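Local coordinates for protein levoglucosan dehydrogenase (Pseudarthrobacter phenanthrenivorans, PDB 6A3F) that oxidises levoglucosan (1,6-anhydro-beta-D-glucose) to 3-dehydrolevoglucosan, passing hydride to NAD(+), as a homotetrameric member of the Gfo/Idh/MocA family, at residues S186-F197 with W235-S243. Numbering follows the deposited sequence.
Sequences SADPNSPLSWRF and WIPERPLQS. With SO4 (sulfate ion), chain E.
Arg-239 reaches into the loop 186-197 and ties it together through three backbone carbonyls. Its NH2 bonds to Ser-186 O (2.6 Å) on a lone pair, while NH1 is shared by Asp-188 O (3.0 Å) and Ser-191 O (2.9 Å), the two ends of a type I turn. Asp-188 O also accepts from Ser-191 N, from the opposite face of its plane. A long, many-donor side chain suits this task, its extended chain carrying the guanidinium to these carbonyls.

Along the way Arg-239 lies over one face of Phe-197: CD makes a CH-pi contact, and CZ stands 4.4 Å from the ring centroid in a cation-pi contact, the planes inclined by 37°. Apolar contacts flank the arginine: branched Ile-236 sets CG2 over a guanidinium face and against Pro-189 CB (4.0 Å), crossing that proline at about a right angle.

The one direct backbone bond is Leu-193 N to Pro-240 O (2.9 Å); the neighbouring Pro-192 and Pro-240 have no N-H to add. A water joins Leu-193 O to Gln-242 N.

Trp-195 binds NADH and Arg-196 both NADH and levoglucosan; here they hold a sulfate, probably from the crystallisation liquor. Their loop leads from strand 174-182 to helix 199-202, while strand 238-242 pairs antiparallel with strand 256-261.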
ATOM      1  N   SER B 186     -22.132   9.225   7.410  1.00 20.54           N
ATOM      2  CA  SER B 186     -23.601   9.095   7.742  1.00 24.08           C
ATOM      3  C   SER B 186     -24.064   7.636   7.669  1.00 24.15           C
ATOM      4  O   SER B 186     -25.266   7.328   7.562  1.00 26.91           O
ATOM      5  CB  SER B 186     -24.427   9.997   6.858  1.00 24.83           C
ATOM      6  OG  SER B 186     -24.280   9.652   5.489  1.00 21.09           O
ATOM      7  N   ALA B 187     -23.150   6.679   7.724  1.00 23.88           N
ATOM      8  CA  ALA B 187     -23.532   5.291   7.458  1.00 24.98           C
ATOM      9  C   ALA B 187     -24.284   4.674   8.650  1.00 25.13           C
ATOM     10  O   ALA B 187     -24.809   3.589   8.528  1.00 26.70           O
ATOM     11  CB  ALA B 187     -22.317   4.464   7.145  1.00 27.16           C
ATOM     12  N   ASP B 188     -24.278   5.320   9.788  1.00 26.73           N
ATOM     13  CA  ASP B 188     -25.117   4.907  10.933  1.00 26.42           C
ATOM     14  C   ASP B 188     -26.528   5.576  10.777  1.00 25.01           C
ATOM     15  O   ASP B 188     -26.655   6.773  10.722  1.00 24.31           O
ATOM     16  CB  ASP B 188     -24.437   5.355  12.212  1.00 30.07           C
ATOM     17  CG  ASP B 188     -25.149   4.883  13.496  1.00 36.57           C
ATOM     18  OD1 ASP B 188     -26.310   4.455  13.460  1.00 33.77           O
ATOM     19  OD2 ASP B 188     -24.505   4.961  14.558  1.00 45.42           O
ATOM     20  N   PRO B 189     -27.588   4.769  10.749  1.00 27.72           N
ATOM     21  CA  PRO B 189     -28.971   5.306  10.628  1.00 26.60           C
ATOM     22  C   PRO B 189     -29.366   6.282  11.759  1.00 27.30           C
ATOM     23  O   PRO B 189     -30.295   7.101  11.571  1.00 26.69           O
ATOM     24  CB  PRO B 189     -29.861   4.055  10.658  1.00 28.23           C
ATOM     25  CG  PRO B 189     -28.947   2.915  10.349  1.00 31.40           C
ATOM     26  CD  PRO B 189     -27.598   3.318  10.924  1.00 26.79           C
ATOM     27  N   ASN B 190     -28.654   6.245  12.879  1.00 25.46           N
ATOM     28  CA  ASN B 190     -28.914   7.186  14.043  1.00 29.73           C
ATOM     29  C   ASN B 190     -28.297   8.569  13.825  1.00 26.97           C
ATOM     30  O   ASN B 190     -28.589   9.494  14.573  1.00 29.95           O
ATOM     31  CB  ASN B 190     -28.429   6.595  15.370  1.00 34.55           C
ATOM     32  CG  ASN B 190     -29.191   5.345  15.777  1.00 43.40           C
ATOM     33  OD1 ASN B 190     -30.406   5.268  15.623  1.00 49.22           O
ATOM     34  ND2 ASN B 190     -28.488   4.348  16.293  1.00 56.50           N
ATOM     35  N   SER B 191     -27.403   8.711  12.839  1.00 25.75           N
ATOM     36  CA  SER B 191     -26.870   9.979  12.468  1.00 26.13           C
ATOM     37  C   SER B 191     -28.034  10.868  12.017  1.00 25.27           C
ATOM     38  O   SER B 191     -28.846  10.441  11.215  1.00 24.49           O
ATOM     39  CB  SER B 191     -25.818   9.822  11.395  1.00 27.33           C
ATOM     40  OG  SER B 191     -25.173  11.042  11.118  1.00 31.52           O
ATOM     41  N   PRO B 192     -28.137  12.068  12.569  1.00 27.91           N
ATOM     42  CA  PRO B 192     -29.414  12.773  12.470  1.00 27.77           C
ATOM     43  C   PRO B 192     -29.768  13.354  11.088  1.00 27.46           C
ATOM     44  O   PRO B 192     -28.919  13.588  10.166  1.00 23.83           O
ATOM     45  CB  PRO B 192     -29.284  13.915  13.491  1.00 33.81           C
ATOM     46  CG  PRO B 192     -27.811  14.192  13.543  1.00 31.73           C
ATOM     47  CD  PRO B 192     -27.181  12.821  13.396  1.00 29.09           C
ATOM     48  N   LEU B 193     -31.057  13.662  10.933  1.00 24.81           N
ATOM     49  CA  LEU B 193     -31.562  14.289   9.720  1.00 29.18           C
ATOM     50  C   LEU B 193     -31.164  15.761   9.748  1.00 37.56           C
ATOM     51  O   LEU B 193     -31.695  16.516  10.541  1.00 51.90           O
ATOM     52  CB  LEU B 193     -33.096  14.129   9.696  1.00 31.97           C
ATOM     53  CG  LEU B 193     -33.787  14.443   8.370  1.00 37.41           C
ATOM     54  CD1 LEU B 193     -33.470  13.394   7.314  1.00 33.93           C
ATOM     55  CD2 LEU B 193     -35.304  14.512   8.555  1.00 40.86           C
ATOM     56  N   SER B 194     -30.174  16.132   8.945  1.00 33.38           N
ATOM     57  CA  SER B 194     -29.728  17.460   8.829  1.00 31.07           C
ATOM     58  C   SER B 194     -30.102  17.944   7.433  1.00 30.70           C
ATOM     59  O   SER B 194     -30.693  17.170   6.626  1.00 33.84           O
ATOM     60  CB  SER B 194     -28.243  17.556   9.073  1.00 33.80           C
ATOM     61  OG  SER B 194     -27.525  16.920   8.022  1.00 34.21           O
ATOM     62  N   TRP B 195     -29.733  19.184   7.146  1.00 29.33           N
ATOM     63  CA  TRP B 195     -30.036  19.809   5.883  1.00 31.49           C
ATOM     64  C   TRP B 195     -29.439  19.016   4.712  1.00 29.43           C
ATOM     65  O   TRP B 195     -29.991  19.089   3.605  1.00 27.76           O
ATOM     66  CB  TRP B 195     -29.595  21.265   5.849  1.00 30.75           C
ATOM     67  CG  TRP B 195     -28.119  21.510   5.729  1.00 30.05           C
ATOM     68  CD1 TRP B 195     -27.257  21.732   6.763  1.00 31.61           C
ATOM     69  CD2 TRP B 195     -27.325  21.587   4.518  1.00 29.59           C
ATOM     70  NE1 TRP B 195     -25.995  21.959   6.283  1.00 31.13           N
ATOM     71  CE2 TRP B 195     -26.000  21.863   4.915  1.00 27.49           C
ATOM     72  CE3 TRP B 195     -27.601  21.466   3.142  1.00 27.67           C
ATOM     73  CZ2 TRP B 195     -24.947  22.007   3.997  1.00 28.75           C
ATOM     74  CZ3 TRP B 195     -26.572  21.624   2.236  1.00 31.87           C
ATOM     75  CH2 TRP B 195     -25.259  21.909   2.660  1.00 27.95           C
ATOM     76  N   ARG B 196     -28.302  18.348   4.934  1.00 26.72           N
ATOM     77  CA  ARG B 196     -27.660  17.592   3.843  1.00 25.54           C
ATOM     78  C   ARG B 196     -28.521  16.391   3.432  1.00 25.38           C
ATOM     79  O   ARG B 196     -28.248  15.791   2.380  1.00 26.07           O
ATOM     80  CB  ARG B 196     -26.262  17.080   4.261  1.00 27.28           C
ATOM     81  CG  ARG B 196     -25.224  18.168   4.476  1.00 30.19           C
ATOM     82  CD  ARG B 196     -23.837  17.607   4.750  1.00 31.46           C
ATOM     83  NE  ARG B 196     -22.863  18.678   4.715  1.00 39.05           N
ATOM     84  CZ  ARG B 196     -22.711  19.575   5.674  1.00 42.20           C
ATOM     85  NH1 ARG B 196     -23.435  19.481   6.781  1.00 46.14           N
ATOM     86  NH2 ARG B 196     -21.882  20.595   5.502  1.00 37.08           N
ATOM     87  N   PHE B 197     -29.572  16.044   4.199  1.00 25.18           N
ATOM     88  CA  PHE B 197     -30.450  14.959   3.825  1.00 25.30           C
ATOM     89  C   PHE B 197     -31.808  15.486   3.352  1.00 29.62           C
ATOM     90  O   PHE B 197     -32.730  14.681   3.212  1.00 30.85           O
ATOM     91  CB  PHE B 197     -30.589  13.954   4.970  1.00 26.59           C
ATOM     92  CG  PHE B 197     -29.282  13.295   5.323  1.00 25.77           C
ATOM     93  CD1 PHE B 197     -28.775  12.269   4.540  1.00 23.96           C
ATOM     94  CD2 PHE B 197     -28.511  13.761   6.375  1.00 27.62           C
ATOM     95  CE1 PHE B 197     -27.547  11.700   4.818  1.00 23.59           C
ATOM     96  CE2 PHE B 197     -27.257  13.223   6.628  1.00 27.61           C
ATOM     97  CZ  PHE B 197     -26.777  12.189   5.855  1.00 24.71           C
ATOM     98  N   TRP B 235     -30.141   4.431   0.898  1.00 22.62           N
ATOM     99  CA  TRP B 235     -29.957   3.250   1.720  1.00 21.76           C
ATOM    100  C   TRP B 235     -30.503   3.422   3.145  1.00 21.07           C
ATOM    101  O   TRP B 235     -30.763   2.423   3.790  1.00 22.90           O
ATOM    102  CB  TRP B 235     -28.468   2.936   1.828  1.00 22.79           C
ATOM    103  CG  TRP B 235     -27.792   2.705   0.520  1.00 22.92           C
ATOM    104  CD1 TRP B 235     -26.665   3.319   0.062  1.00 22.43           C
ATOM    105  CD2 TRP B 235     -28.118   1.679  -0.430  1.00 22.87           C
ATOM    106  NE1 TRP B 235     -26.295   2.776  -1.143  1.00 20.69           N
ATOM    107  CE2 TRP B 235     -27.174   1.796  -1.485  1.00 21.54           C
ATOM    108  CE3 TRP B 235     -29.156   0.743  -0.546  1.00 23.06           C
ATOM    109  CZ2 TRP B 235     -27.195   0.975  -2.607  1.00 23.61           C
ATOM    110  CZ3 TRP B 235     -29.173  -0.066  -1.669  1.00 24.56           C
ATOM    111  CH2 TRP B 235     -28.210   0.056  -2.678  1.00 25.25           C
ATOM    112  N   ILE B 236     -30.523   4.641   3.634  1.00 23.26           N
ATOM    113  CA  ILE B 236     -31.030   4.956   5.006  1.00 24.00           C
ATOM    114  C   ILE B 236     -32.148   5.979   4.780  1.00 23.98           C
ATOM    115  O   ILE B 236     -31.933   7.145   4.558  1.00 22.52           O
ATOM    116  CB  ILE B 236     -29.890   5.445   5.930  1.00 25.50           C
ATOM    117  CG1 ILE B 236     -28.891   4.307   6.170  1.00 24.51           C
ATOM    118  CG2 ILE B 236     -30.461   6.045   7.229  1.00 25.48           C
ATOM    119  CD1 ILE B 236     -27.664   4.694   6.957  1.00 26.21           C
ATOM    120  N   PRO B 237     -33.399   5.468   4.672  1.00 27.18           N
ATOM    121  CA  PRO B 237     -34.459   6.295   4.142  1.00 26.86           C
ATOM    122  C   PRO B 237     -35.155   7.168   5.200  1.00 24.91           C
ATOM    123  O   PRO B 237     -35.983   7.963   4.849  1.00 25.23           O
ATOM    124  CB  PRO B 237     -35.453   5.268   3.586  1.00 28.04           C
ATOM    125  CG  PRO B 237     -35.246   4.082   4.472  1.00 32.09           C
ATOM    126  CD  PRO B 237     -33.745   4.049   4.677  1.00 29.38           C
ATOM    127  N   GLU B 238     -34.768   6.990   6.448  1.00 24.75           N
ATOM    128  CA  GLU B 238     -35.350   7.708   7.563  1.00 28.14           C
ATOM    129  C   GLU B 238     -34.248   8.024   8.577  1.00 23.75           C
ATOM    130  O   GLU B 238     -33.471   7.160   8.935  1.00 26.88           O
ATOM    131  CB  GLU B 238     -36.434   6.771   8.119  1.00 28.26           C
ATOM    132  CG  GLU B 238     -37.008   7.089   9.454  1.00 36.34           C
ATOM    133  CD  GLU B 238     -38.223   6.199   9.664  1.00 35.51           C
ATOM    134  OE1 GLU B 238     -38.093   5.199  10.376  1.00 43.31           O
ATOM    135  OE2 GLU B 238     -39.247   6.475   9.018  1.00 41.65           O
ATOM    136  N   ARG B 239     -34.270   9.214   9.133  1.00 23.59           N
ATOM    137  CA  ARG B 239     -33.335   9.520  10.238  1.00 26.02           C
ATOM    138  C   ARG B 239     -34.039  10.317  11.346  1.00 25.50           C
ATOM    139  O   ARG B 239     -35.045  11.010  11.118  1.00 25.29           O
ATOM    140  CB  ARG B 239     -32.151  10.355   9.754  1.00 24.43           C
ATOM    141  CG  ARG B 239     -31.196   9.601   8.834  1.00 24.04           C
ATOM    142  CD  ARG B 239     -30.182  10.529   8.175  1.00 24.22           C
ATOM    143  NE  ARG B 239     -29.281   9.775   7.296  1.00 22.57           N
ATOM    144  CZ  ARG B 239     -28.314   8.935   7.694  1.00 24.32           C
ATOM    145  NH1 ARG B 239     -28.057   8.744   8.979  1.00 20.62           N
ATOM    146  NH2 ARG B 239     -27.610   8.267   6.773  1.00 21.17           N
ATOM    147  N   PRO B 240     -33.470  10.239  12.538  1.00 25.63           N
ATOM    148  CA  PRO B 240     -34.040  10.997  13.649  1.00 25.52           C
ATOM    149  C   PRO B 240     -33.730  12.483  13.555  1.00 26.41           C
ATOM    150  O   PRO B 240     -32.597  12.852  13.312  1.00 27.24           O
ATOM    151  CB  PRO B 240     -33.330  10.462  14.908  1.00 27.73           C
ATOM    152  CG  PRO B 240     -32.048   9.857  14.374  1.00 26.82           C
ATOM    153  CD  PRO B 240     -32.434   9.321  13.007  1.00 24.78           C
ATOM    154  N   LEU B 241     -34.710  13.342  13.835  1.00 23.38           N
ATOM    155  CA  LEU B 241     -34.398  14.726  13.999  1.00 24.00           C
ATOM    156  C   LEU B 241     -33.600  14.887  15.306  1.00 26.45           C
ATOM    157  O   LEU B 241     -33.728  14.071  16.207  1.00 29.02           O
ATOM    158  CB  LEU B 241     -35.715  15.522  14.005  1.00 23.23           C
ATOM    159  CG  LEU B 241     -36.420  15.655  12.655  1.00 24.22           C
ATOM    160  CD1 LEU B 241     -37.905  16.008  12.828  1.00 29.18           C
ATOM    161  CD2 LEU B 241     -35.752  16.706  11.758  1.00 29.23           C
ATOM    162  N   GLN B 242     -32.762  15.922  15.387  1.00 30.69           N
ATOM    163  CA  GLN B 242     -32.115  16.359  16.663  1.00 34.79           C
ATOM    164  C   GLN B 242     -33.072  17.302  17.402  1.00 30.56           C
ATOM    165  O   GLN B 242     -33.327  18.395  16.906  1.00 29.29           O
ATOM    166  CB  GLN B 242     -30.814  17.126  16.419  1.00 36.50           C
ATOM    167  CG  GLN B 242     -29.684  16.248  15.906  1.00 44.02           C
ATOM    168  CD  GLN B 242     -28.389  16.998  15.661  1.00 44.66           C
ATOM    169  OE1 GLN B 242     -28.274  17.835  14.764  1.00 46.24           O
ATOM    170  NE2 GLN B 242     -27.394  16.695  16.476  1.00 49.99           N
ATOM    171  N   SER B 243     -33.610  16.874  18.546  1.00 29.35           N
ATOM    172  CA  SER B 243     -34.681  17.659  19.247  1.00 31.16           C
ATOM    173  C   SER B 243     -34.096  18.952  19.854  1.00 33.06           C
ATOM    174  O   SER B 243     -34.797  19.951  20.099  1.00 31.41           O
ATOM    175  CB  SER B 243     -35.393  16.803  20.288  1.00 29.33           C
ATOM    176  OG  SER B 243     -34.669  16.736  21.506  1.00 26.46           O
TER
HETATM  177  S   SO4 E 401     -22.864  22.924   8.156  1.00 84.96           S
HETATM  178  O1  SO4 E 401     -22.213  23.117   6.834  1.00 81.75           O
HETATM  179  O2  SO4 E 401     -23.118  21.471   8.404  1.00 73.69           O
HETATM  180  O3  SO4 E 401     -21.982  23.494   9.231  1.00 72.94           O
HETATM  181  O4  SO4 E 401     -24.169  23.643   8.107  1.00 71.92           O
HETATM  182  O   HOH W   1     -32.926   6.232  12.017  1.00 41.97           O
HETATM  183  O   HOH W   2     -32.226  17.231  12.972  1.00 35.68           O